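Local coordinates for coat protein (Papaya mosaic virus, PDB 4DOX), which probably forms the all-helical coat subunit that packs into the flexible filamentous capsid around the viral RNA, at residues K137-F141 / D142-G146. Residues are numbered along the deposited sequence; the frame is centred on the assembly and turned at random.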
loop_
_atom_site.group_PDB
_atom_site.type_symbol
_atom_site.label_atom_id
_atom_site.label_comp_id
_atom_site.label_asym_id
_atom_site.label_seq_id
_atom_site.Cartn_x
_atom_site.Cartn_y
_atom_site.Cartn_z
ATOM N N LYS A 137 11.531 -8.326 -13.503
ATOM C CA LYS A 137 12.026 -7.136 -12.854
ATOM C C LYS A 137 11.005 -6.282 -12.117
ATOM O O LYS A 137 11.269 -5.773 -11.036
ATOM C CB LYS A 137 12.401 -6.245 -13.978
ATOM C CG LYS A 137 13.760 -6.024 -14.197
ATOM C CD LYS A 137 13.840 -4.614 -14.608
ATOM C CE LYS A 137 13.717 -4.397 -16.052
ATOM N NZ LYS A 137 14.921 -4.932 -16.653
ATOM N N PHE A 138 9.861 -6.084 -12.772
ATOM C CA PHE A 138 8.824 -5.164 -12.354
ATOM C C PHE A 138 7.972 -5.761 -11.263
ATOM O O PHE A 138 7.062 -5.132 -10.775
ATOM C CB PHE A 138 8.025 -4.689 -13.563
ATOM C CG PHE A 138 8.780 -3.735 -14.406
ATOM C CD1 PHE A 138 9.297 -4.105 -15.651
ATOM C CD2 PHE A 138 9.053 -2.469 -13.919
ATOM C CE1 PHE A 138 10.044 -3.200 -16.400
ATOM C CE2 PHE A 138 9.796 -1.571 -14.653
ATOM C CZ PHE A 138 10.287 -1.934 -15.901
ATOM N N ALA A 139 8.326 -6.979 -10.877
ATOM C CA ALA A 139 7.702 -7.706 -9.793
ATOM C C ALA A 139 8.506 -7.581 -8.490
ATOM O O ALA A 139 8.083 -8.055 -7.447
ATOM C CB ALA A 139 7.587 -9.133 -10.191
ATOM N N ALA A 140 9.680 -6.945 -8.559
ATOM C CA ALA A 140 10.646 -7.040 -7.423
ATOM C C ALA A 140 10.406 -5.972 -6.335
ATOM O O ALA A 140 11.344 -5.266 -5.911
ATOM C CB ALA A 140 12.113 -7.062 -7.908
ATOM N N PHE A 141 9.147 -5.829 -5.936
ATOM C CA PHE A 141 8.847 -5.054 -4.756
ATOM C C PHE A 141 7.996 -5.862 -3.825
ATOM O O PHE A 141 7.245 -6.766 -4.264
ATOM C CB PHE A 141 8.259 -3.666 -5.047
ATOM C CG PHE A 141 6.983 -3.651 -5.849
ATOM C CD1 PHE A 141 5.799 -3.181 -5.275
ATOM C CD2 PHE A 141 6.971 -4.005 -7.216
ATOM C CE1 PHE A 141 4.597 -3.146 -6.043
ATOM C CE2 PHE A 141 5.798 -3.957 -7.965
ATOM C CZ PHE A 141 4.616 -3.525 -7.390
ATOM N N ASP A 142 8.128 -5.568 -2.530
ATOM C CA ASP A 142 7.532 -6.424 -1.533
ATOM C C ASP A 142 6.050 -6.230 -1.266
ATOM O O ASP A 142 5.533 -6.834 -0.333
ATOM C CB ASP A 142 8.332 -6.415 -0.231
ATOM C CG ASP A 142 8.277 -5.081 0.505
ATOM O OD1 ASP A 142 7.416 -4.225 0.201
ATOM O OD2 ASP A 142 9.102 -4.897 1.423
ATOM N N PHE A 143 5.358 -5.413 -2.052
ATOM C CA PHE A 143 3.901 -5.345 -1.949
ATOM C C PHE A 143 3.282 -5.445 -3.324
ATOM O O PHE A 143 2.232 -4.837 -3.612
ATOM C CB PHE A 143 3.440 -4.072 -1.236
ATOM C CG PHE A 143 4.007 -2.814 -1.811
ATOM C CD1 PHE A 143 5.339 -2.446 -1.547
ATOM C CD2 PHE A 143 3.208 -1.971 -2.602
ATOM C CE1 PHE A 143 5.879 -1.236 -2.057
ATOM C CE2 PHE A 143 3.732 -0.763 -3.137
ATOM C CZ PHE A 143 5.076 -0.392 -2.868
ATOM N N PHE A 144 3.956 -6.199 -4.179
ATOM C CA PHE A 144 3.473 -6.470 -5.492
ATOM C C PHE A 144 2.108 -7.135 -5.393
ATOM O O PHE A 144 1.267 -6.941 -6.295
ATOM C CB PHE A 144 4.481 -7.357 -6.196
ATOM C CG PHE A 144 3.942 -8.105 -7.395
ATOM C CD1 PHE A 144 3.897 -7.495 -8.667
ATOM C CD2 PHE A 144 3.517 -9.432 -7.274
ATOM C CE1 PHE A 144 3.429 -8.185 -9.784
ATOM C CE2 PHE A 144 3.037 -10.135 -8.385
ATOM C CZ PHE A 144 2.992 -9.517 -9.639
ATOM N N ASP A 145 1.866 -7.898 -4.312
ATOM C CA ASP A 145 0.606 -8.663 -4.164
ATOM C C ASP A 145 -0.590 -7.770 -4.035
ATOM O O ASP A 145 -1.719 -8.260 -3.964
ATOM C CB ASP A 145 0.603 -9.631 -2.949
ATOM C CG ASP A 145 1.182 -9.013 -1.657
ATOM O OD1 ASP A 145 1.545 -9.843 -0.781
ATOM O OD2 ASP A 145 1.303 -7.745 -1.516
ATOM N N GLY A 146 -0.335 -6.468 -3.979
ATOM C CA GLY A 146 -1.387 -5.474 -3.872
ATOM C C GLY A 146 -1.884 -5.050 -5.238
ATOM O O GLY A 146 -2.996 -4.498 -5.342
#
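F141 points the edge of its ring at the face of F143, a T-shaped pair set where the chain turns between two 3-10 segments, 137-139 and 144-146, in the long loop that joins helices 111-118 and 165-172 of this all-helical coat protein. The ring planes stand at 80°, the centroids lie 4.9 Å apart, and F141 CD1 sits over the middle of the F143 ring. It is a worked example of phenylalanines two and three residues apart packing by ring edge and ring face round a single turn. The F141 ring meets F144 with a face: F144 CB lies 4.0 Å from the F141 centroid, almost on the ring normal, in a CH-pi contact. One ring thus gives its edge to one phenylalanine and a face to the next. F141 and F143 both hold CG between backbone N and carbonyl carbon (chi1 58° and 52°), and the F143 ring presents its face to F141 CD1. F144 instead turns CG away from its backbone N (chi1 161°), which carries the ring back to A139, whose CB lies above one face, toward the rim, 4.3 Å from F144 CE1. The backbone adds a weak hydrogen bond from F144 N to F141 O, 3.3 Å long, that spans the turn.

Farther out, Y68 and W115 pack against F141, V64 and I114 against F143, and R168 and N171 against F144, which ties the loop to helices 56-70, 111-118 and 165-172. Between the two paired rings in sequence, the carboxylate of D142 finds its polar partners outside the turn: OD2 forms a salt bridge with R104, while OD1, hydrogen-bonded to S72 OG, also lies in the plane of the F143 ring, at its edge.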